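PDB 4AKK: nitrate regulatory protein from Klebsiella oxytoca, which senses nitrate and nitrite and binds the terminator in the nasF operon leader RNA to bring about transcription antitermination of the nasFEDCBA operon. Local coordinates for residues G64-L69 / N168-L173; E104-F109 / W133-L138; V187-F192 / E298-D303. All coordinates share one frame; numbering follows the deposited sequence.

Overall arrangement
All three contacts lie in the helical NIT domain, apolar and without hydrogen bonds between their segments. The centres of interactions 1 and 3 sit about 12 and 13 Å from the chain's centre; interaction 2, about 19 Å out, is more peripheral though still mostly buried. Every touching residue of interaction 1 is buried; Leu106 in interaction 2 and Ile301 in interaction 3 are partly exposed. Interaction 1 touches both others, through Ile66 on Phe109 and Val170 on Tyr190; interactions 2 and 3 do not touch. Aliphatic branches alone form interaction 1; phenylalanines join in interactions 2 and 3. Interaction 3 pairs nearly antiparallel segments of two long helices; the others involve a short or irregular turn.

Interaction 1. Residues G64-L69 / N168-L173; sequences GQISAL and NIVPQL
Ile66 meets Ile169 and Val170 with its two branches. Its long branch ends in CD1, which lies 3.7 Å from Ile169 CG2 and is almost as near to the branch point, with Ile169 CB at 3.9 Å; the two isoleucine side chains cross obliquely. The short branch serves the second partner: Ile66 CG2 is 4.0 Å from Val170 CG2, and these side chains run past each other in opposite directions. Isoleucine forks at CB, and chi1 of -76° sets CG1 beside the backbone N and CG2 anti to it, so that the two branches reach two consecutive residues of the other segment. Val170 answers with CG2, the methyl beside its backbone N, while CG1 turns to Tyr190. The backbones stay well apart, with Ile66 CA and Val170 CA 8.0 Å from each other, and the link is purely apolar and buried. It lies inside the all-helical NIT domain, the nitrate receptor of the protein, where the long helix 56-85 packs against the short helical turn 169-173 that precedes helix 180-212. Further out, Phe109 of helix 92-117 touches Ile66 and Ala131 of helix 122-134 touches Ile169. Val170 rests also on Met186 of helix 180-212. Hydrogen bonds lie around this apolar centre: Ser67 OG is bonded to Arg294 and Glu297 of helix 277-312, and Asn168 OD1 to Gln351 NE2 of helix 341-358. At the far end of the turn, Gln172 packs on Leu339 of the second subunit.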
# COMPACT_ATOMS: atom_id res chain seq x y z
N GLY A 64 -4.94 -19.21 -13.97
CA GLY A 64 -4.87 -19.40 -15.41
C GLY A 64 -6.22 -19.33 -16.10
O GLY A 64 -6.34 -18.75 -17.17
N GLN A 65 -7.24 -19.94 -15.49
CA GLN A 65 -8.60 -19.88 -16.01
C GLN A 65 -9.20 -18.47 -15.93
O GLN A 65 -9.98 -18.08 -16.79
CB GLN A 65 -9.51 -20.89 -15.31
CG GLN A 65 -9.13 -22.35 -15.61
CD GLN A 65 -8.97 -22.63 -17.11
OE1 GLN A 65 -9.91 -22.12 -17.90
NE2 GLN A 65 -8.02 -23.27 -17.55
N ILE A 66 -8.83 -17.72 -14.90
CA ILE A 66 -9.30 -16.34 -14.78
C ILE A 66 -8.71 -15.53 -15.92
O ILE A 66 -9.41 -14.80 -16.61
CB ILE A 66 -8.93 -15.73 -13.42
CG1 ILE A 66 -9.87 -16.27 -12.33
CG2 ILE A 66 -8.99 -14.19 -13.49
CD1 ILE A 66 -9.34 -16.11 -10.93
N SER A 67 -7.40 -15.70 -16.13
CA SER A 67 -6.70 -15.03 -17.21
C SER A 67 -7.34 -15.30 -18.57
O SER A 67 -7.49 -14.38 -19.38
CB SER A 67 -5.25 -15.47 -17.24
OG SER A 67 -4.59 -14.91 -18.36
N ALA A 68 -7.69 -16.55 -18.82
CA ALA A 68 -8.24 -16.94 -20.11
C ALA A 68 -9.64 -16.38 -20.30
O ALA A 68 -9.98 -15.89 -21.38
CB ALA A 68 -8.26 -18.46 -20.25
N LEU A 69 -10.46 -16.46 -19.26
CA LEU A 69 -11.80 -15.90 -19.30
C LEU A 69 -11.75 -14.39 -19.54
O LEU A 69 -12.50 -13.86 -20.35
CB LEU A 69 -12.55 -16.22 -18.01
CG LEU A 69 -13.97 -15.65 -17.87
CD1 LEU A 69 -14.86 -16.13 -18.99
CD2 LEU A 69 -14.56 -16.01 -16.52
N ASN A 168 -9.90 -9.05 -9.66
CA ASN A 168 -9.76 -8.83 -8.22
C ASN A 168 -9.67 -10.13 -7.44
O ASN A 168 -9.28 -10.13 -6.27
CB ASN A 168 -10.93 -7.98 -7.65
CG ASN A 168 -10.91 -6.54 -8.13
OD1 ASN A 168 -9.91 -6.05 -8.64
ND2 ASN A 168 -12.04 -5.84 -7.95
N ILE A 169 -10.02 -11.25 -8.07
CA ILE A 169 -9.83 -12.52 -7.38
C ILE A 169 -8.34 -12.82 -7.21
O ILE A 169 -7.93 -13.36 -6.20
CB ILE A 169 -10.49 -13.69 -8.12
CG1 ILE A 169 -12.01 -13.51 -8.18
CG2 ILE A 169 -10.09 -15.01 -7.46
CD1 ILE A 169 -12.71 -14.52 -9.08
N VAL A 170 -7.54 -12.44 -8.20
CA VAL A 170 -6.14 -12.87 -8.27
C VAL A 170 -5.25 -12.47 -7.09
O VAL A 170 -4.59 -13.33 -6.50
CB VAL A 170 -5.47 -12.45 -9.60
CG1 VAL A 170 -4.01 -12.87 -9.62
CG2 VAL A 170 -6.22 -13.05 -10.78
N PRO A 171 -5.20 -11.17 -6.75
CA PRO A 171 -4.39 -10.74 -5.60
C PRO A 171 -4.87 -11.39 -4.31
O PRO A 171 -4.08 -11.65 -3.40
CB PRO A 171 -4.65 -9.23 -5.54
CG PRO A 171 -5.20 -8.86 -6.89
CD PRO A 171 -5.95 -10.06 -7.35
N GLN A 172 -6.16 -11.64 -4.22
CA GLN A 172 -6.72 -12.28 -3.04
C GLN A 172 -6.20 -13.71 -2.93
O GLN A 172 -6.07 -14.25 -1.83
CB GLN A 172 -8.24 -12.30 -3.10
CG GLN A 172 -8.87 -12.48 -1.74
CD GLN A 172 -8.66 -11.27 -0.88
OE1 GLN A 172 -8.93 -10.15 -1.31
NE2 GLN A 172 -8.17 -11.48 0.34
N LEU A 173 -5.91 -14.31 -4.08
CA LEU A 173 -5.33 -15.64 -4.12
C LEU A 173 -4.05 -15.75 -3.28
O LEU A 173 -3.77 -16.81 -2.73
CB LEU A 173 -5.04 -16.07 -5.56
CG LEU A 173 -6.22 -16.64 -6.33
CD1 LEU A 173 -5.75 -17.25 -7.64
CD2 LEU A 173 -6.94 -17.67 -5.49

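Interaction 2. Residues E104-F109 / W133-L138; sequences EQLTRF and WYLPQL
Two neighbouring helices of the NIT helical bundle, 92-117 and 122-134, are joined here, the second through residues 133-138, on the way to helix 138-147. Leu135 CD1 is the methyl shared by both partners on helix 92-117: Leu106 CD2 lies 3.6 Å from it, and Phe109 CE2 3.7 Å. The Leu106 and Leu135 side chains lie alongside each other, pointing opposite ways, and Leu106 CD2 also comes within 3.9 Å of Leu135 CD2, fitting against both ends of the fork. The Phe109 ring is met obliquely; with CG anti to the backbone N (chi1 168°), it extends beside Leu106, one helical turn along. A proline follows Leu135 in the chain, and the regular helical bonding lapses over 135-137, yet Gln137 N and Leu138 N still bond to the carbonyls of Tyr134 and Leu135. Ile162 of helix 152-167 touches both Leu135 and Leu138, while Leu166 of that helix touches Phe109. Leu106 is partly exposed and has a 1,2-ethanediol molecule, probably from the crystallisation liquor, about 3 Å from its side chain. Its other methyl makes the last link, tip to tip, with Leu106 CD1 4.1 Å from Leu138 CD1.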
# COMPACT_ATOMS: atom_id res chain seq x y z
N GLU A 104 -17.33 -21.08 -23.33
CA GLU A 104 -16.40 -22.20 -23.19
C GLU A 104 -15.46 -21.99 -22.00
O GLU A 104 -15.21 -22.93 -21.23
CB GLU A 104 -15.61 -22.37 -24.48
CG GLU A 104 -14.31 -23.15 -24.35
CD GLU A 104 -13.61 -23.31 -25.70
OE1 GLU A 104 -14.33 -23.37 -26.72
OE2 GLU A 104 -12.36 -23.37 -25.73
N GLN A 105 -14.93 -20.78 -21.85
CA GLN A 105 -14.05 -20.51 -20.72
C GLN A 105 -14.80 -20.42 -19.38
O GLN A 105 -14.25 -20.76 -18.34
CB GLN A 105 -13.22 -19.23 -20.95
CG GLN A 105 -12.27 -19.32 -22.13
CD GLN A 105 -11.32 -20.51 -22.04
OE1 GLN A 105 -11.05 -21.02 -20.95
NE2 GLN A 105 -10.82 -20.96 -23.18
N LEU A 106 -16.04 -19.95 -19.41
CA LEU A 106 -16.85 -19.87 -18.20
C LEU A 106 -16.98 -21.24 -17.55
O LEU A 106 -16.87 -21.39 -16.33
CB LEU A 106 -18.24 -19.32 -18.52
CG LEU A 106 -18.43 -17.81 -18.41
CD1 LEU A 106 -19.84 -17.40 -18.88
CD2 LEU A 106 -18.16 -17.34 -16.99
N THR A 107 -17.25 -22.24 -18.38
CA THR A 107 -17.31 -23.62 -17.95
C THR A 107 -16.02 -24.04 -17.24
O THR A 107 -16.06 -24.61 -16.16
CB THR A 107 -17.53 -24.54 -19.15
OG1 THR A 107 -18.74 -24.16 -19.81
CG2 THR A 107 -17.61 -26.01 -18.71
N ARG A 108 -14.89 -23.77 -17.88
CA ARG A 108 -13.60 -24.10 -17.29
C ARG A 108 -13.35 -23.31 -16.00
O ARG A 108 -12.78 -23.83 -15.05
CB ARG A 108 -12.48 -23.81 -18.28
CG ARG A 108 -12.45 -24.73 -19.51
CD ARG A 108 -11.51 -24.17 -20.58
NE ARG A 108 -11.09 -25.16 -21.57
CZ ARG A 108 -9.95 -25.83 -21.51
NH1 ARG A 108 -9.10 -25.63 -20.50
NH2 ARG A 108 -9.64 -26.72 -22.45
N PHE A 109 -13.78 -22.05 -15.98
CA PHE A 109 -13.63 -21.19 -14.80
C PHE A 109 -14.44 -21.74 -13.63
O PHE A 109 -13.94 -21.83 -12.50
CB PHE A 109 -14.08 -19.76 -15.12
CG PHE A 109 -14.24 -18.87 -13.91
CD1 PHE A 109 -13.12 -18.41 -13.21
CD2 PHE A 109 -15.49 -18.46 -13.49
CE1 PHE A 109 -13.26 -17.58 -12.10
CE2 PHE A 109 -15.65 -17.63 -12.37
CZ PHE A 109 -14.53 -17.19 -11.68
N TRP A 133 -21.41 -13.14 -9.29
CA TRP A 133 -22.69 -12.43 -9.27
C TRP A 133 -22.99 -11.75 -10.60
O TRP A 133 -24.13 -11.77 -11.07
CB TRP A 133 -22.72 -11.41 -8.13
CG TRP A 133 -23.91 -10.50 -8.13
CD1 TRP A 133 -24.11 -9.42 -8.93
CD2 TRP A 133 -25.05 -10.58 -7.27
NE1 TRP A 133 -25.32 -8.82 -8.64
CE2 TRP A 133 -25.91 -9.52 -7.61
CE3 TRP A 133 -25.43 -11.45 -6.24
CZ2 TRP A 133 -27.13 -9.30 -6.97
CZ3 TRP A 133 -26.64 -11.23 -5.60
CH2 TRP A 133 -27.48 -10.16 -5.97
N TYR A 134 -21.97 -11.17 -11.21
CA TYR A 134 -22.13 -10.46 -12.48
C TYR A 134 -22.14 -11.35 -13.71
O TYR A 134 -22.67 -10.96 -14.74
CB TYR A 134 -21.03 -9.40 -12.64
CG TYR A 134 -21.21 -8.22 -11.74
CD1 TYR A 134 -22.04 -7.16 -12.09
CD2 TYR A 134 -20.54 -8.15 -10.52
CE1 TYR A 134 -22.20 -6.07 -11.26
CE2 TYR A 134 -20.70 -7.07 -9.68
CZ TYR A 134 -21.53 -6.03 -10.05
OH TYR A 134 -21.68 -4.96 -9.21
N LEU A 135 -21.52 -12.52 -13.62
CA LEU A 135 -21.39 -13.38 -14.80
C LEU A 135 -22.70 -13.71 -15.51
O LEU A 135 -22.76 -13.66 -16.74
CB LEU A 135 -20.60 -14.65 -14.46
CG LEU A 135 -19.10 -14.39 -14.26
CD1 LEU A 135 -18.36 -15.65 -13.86
CD2 LEU A 135 -18.49 -13.78 -15.52
N PRO A 136 -23.77 -14.04 -14.76
CA PRO A 136 -25.04 -14.39 -15.42
C PRO A 136 -25.69 -13.22 -16.15
O PRO A 136 -26.70 -13.42 -16.83
CB PRO A 136 -25.93 -14.83 -14.25
CG PRO A 136 -25.00 -15.15 -13.13
CD PRO A 136 -23.84 -14.22 -13.30
N GLN A 137 -25.15 -12.02 -16.01
CA GLN A 137 -25.73 -10.86 -16.67
C GLN A 137 -25.25 -10.75 -18.12
O GLN A 137 -25.74 -9.92 -18.88
CB GLN A 137 -25.41 -9.58 -15.90
CG GLN A 137 -25.77 -9.67 -14.44
CD GLN A 137 -25.87 -8.31 -13.78
OE1 GLN A 137 -25.32 -7.32 -14.27
NE2 GLN A 137 -26.57 -8.25 -12.65
N LEU A 138 -24.31 -11.60 -18.49
CA LEU A 138 -23.82 -11.62 -19.87
C LEU A 138 -24.92 -11.86 -20.90
O LEU A 138 -24.88 -11.26 -21.97
CB LEU A 138 -22.72 -12.66 -20.03
CG LEU A 138 -21.35 -12.20 -19.56
CD1 LEU A 138 -20.36 -13.35 -19.60
CD2 LEU A 138 -20.88 -11.03 -20.41

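Interaction 3. Residues V187-F192 / E298-D303; sequences VALYSF and ELLIVD
Leu300 packs against both Leu189 and Phe192, and these three side chains form the tight part of the contact. The shortest approach is to Phe192: Leu300 CD1 stands 3.9 Å from Phe192 CG, at the root of the ring, and equally near Phe192 CB; the two side chains are roughly perpendicular, with the methyl oblique to the ring. Leu300 reaches this place with CG beside its backbone N (chi1 -58°). Leu189 CD1 is 4.1 Å from Leu300 CB, the side chains passing in opposite directions. The looser side is at Ile301, which is partly exposed and whose CG1 is 4.3 Å from Leu189 CD1; Glu298 and Val302 of the same helix are exposed. The helices run nearly antiparallel, at 164°, with the short axes 10.4 Å apart, a spacing filled by large apolar side chains. Within 187-192, Ser191 OG bonds to Val187 O (2.7 Å) from above the carbonyl plane, on the other face from Ser191 N, and also to Ser236 of helix 217-240. Within this NIT bundle, Phe237 of helix 217-240 meets the Phe192 ring edge-to-face and touches Leu300. Helix 243-252 approaches Leu299 and Leu300, while helix 341-358 covers Val187 and Tyr190.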
# COMPACT_ATOMS: atom_id res chain seq x y z
N VAL A 187 1.84 -11.98 -8.22
CA VAL A 187 1.75 -10.52 -8.30
C VAL A 187 2.27 -9.99 -9.65
O VAL A 187 1.67 -9.09 -10.24
CB VAL A 187 2.48 -9.85 -7.12
CG1 VAL A 187 2.67 -8.35 -7.39
CG2 VAL A 187 1.69 -10.06 -5.85
N ALA A 188 3.37 -10.56 -10.13
CA ALA A 188 3.89 -10.21 -11.45
C ALA A 188 2.85 -10.47 -12.55
O ALA A 188 2.66 -9.64 -13.44
CB ALA A 188 5.18 -11.01 -11.75
N LEU A 189 2.19 -11.62 -12.48
CA LEU A 189 1.12 -11.96 -13.41
C LEU A 189 -0.06 -10.99 -13.31
O LEU A 189 -0.54 -10.46 -14.32
CB LEU A 189 0.64 -13.39 -13.17
CG LEU A 189 -0.62 -13.81 -13.93
CD1 LEU A 189 -0.36 -13.80 -15.42
CD2 LEU A 189 -1.13 -15.18 -13.47
N TYR A 190 -0.53 -10.77 -12.08
CA TYR A 190 -1.63 -9.84 -11.85
C TYR A 190 -1.28 -8.46 -12.40
O TYR A 190 -2.09 -7.81 -13.05
CB TYR A 190 -1.95 -9.73 -10.35
CG TYR A 190 -2.90 -8.60 -10.04
CD1 TYR A 190 -4.22 -8.64 -10.46
CD2 TYR A 190 -2.47 -7.48 -9.33
CE1 TYR A 190 -5.09 -7.61 -10.19
CE2 TYR A 190 -3.33 -6.44 -9.06
CZ TYR A 190 -4.65 -6.51 -9.50
OH TYR A 190 -5.52 -5.49 -9.24
N SER A 191 -0.06 -8.01 -12.12
CA SER A 191 0.38 -6.71 -12.63
C SER A 191 0.24 -6.70 -14.14
O SER A 191 -0.26 -5.74 -14.71
CB SER A 191 1.84 -6.43 -12.26
OG SER A 191 2.02 -6.46 -10.86
N PHE A 192 0.71 -7.76 -14.78
CA PHE A 192 0.68 -7.84 -16.22
C PHE A 192 -0.77 -7.89 -16.73
O PHE A 192 -1.12 -7.19 -17.68
CB PHE A 192 1.45 -9.08 -16.70
CG PHE A 192 1.63 -9.15 -18.18
CD1 PHE A 192 0.63 -9.66 -18.99
CD2 PHE A 192 2.80 -8.68 -18.77
CE1 PHE A 192 0.79 -9.72 -20.36
CE2 PHE A 192 2.97 -8.74 -20.14
CZ PHE A 192 1.96 -9.26 -20.94
N GLU A 298 0.40 -15.92 -21.57
CA GLU A 298 0.28 -17.37 -21.58
C GLU A 298 1.58 -18.02 -21.09
O GLU A 298 1.55 -19.07 -20.44
CB GLU A 298 -0.09 -17.87 -22.98
CG GLU A 298 -1.47 -17.42 -23.44
CD GLU A 298 -1.87 -17.97 -24.79
OE1 GLU A 298 -0.99 -18.11 -25.67
OE2 GLU A 298 -3.07 -18.27 -24.98
N LEU A 299 2.71 -17.40 -21.38
CA LEU A 299 3.99 -17.92 -20.93
C LEU A 299 4.08 -17.82 -19.41
O LEU A 299 4.58 -18.73 -18.74
CB LEU A 299 5.16 -17.17 -21.57
CG LEU A 299 6.51 -17.42 -20.87
CD1 LEU A 299 7.02 -18.84 -21.11
CD2 LEU A 299 7.57 -16.40 -21.27
N LEU A 300 3.61 -16.70 -18.88
CA LEU A 300 3.70 -16.49 -17.44
C LEU A 300 2.95 -17.59 -16.71
O LEU A 300 3.41 -18.12 -15.71
CB LEU A 300 3.15 -15.12 -17.05
CG LEU A 300 3.80 -13.90 -17.71
CD1 LEU A 300 3.13 -12.61 -17.19
CD2 LEU A 300 5.31 -13.89 -17.46
N ILE A 301 1.78 -17.93 -17.25
CA ILE A 301 0.93 -18.96 -16.68
C ILE A 301 1.59 -20.35 -16.74
O ILE A 301 1.60 -21.09 -15.76
CB ILE A 301 -0.43 -18.97 -17.40
CG1 ILE A 301 -1.24 -17.74 -16.95
CG2 ILE A 301 -1.18 -20.27 -17.13
CD1 ILE A 301 -2.32 -17.34 -17.91
N VAL A 302 2.14 -20.69 -17.90
CA VAL A 302 2.90 -21.93 -18.05
C VAL A 302 4.03 -22.00 -17.03
O VAL A 302 4.17 -23.00 -16.32
CB VAL A 302 3.48 -22.07 -19.47
CG1 VAL A 302 4.50 -23.21 -19.54
CG2 VAL A 302 2.36 -22.29 -20.47
N ASP A 303 4.81 -20.92 -16.94
CA ASP A 303 5.92 -20.87 -15.98
C ASP A 303 5.45 -20.99 -14.54
O ASP A 303 6.11 -21.64 -13.73
CB ASP A 303 6.74 -19.59 -16.16
CG ASP A 303 7.51 -19.58 -17.46
OD1 ASP A 303 7.84 -20.68 -17.96
OD2 ASP A 303 7.79 -18.48 -17.99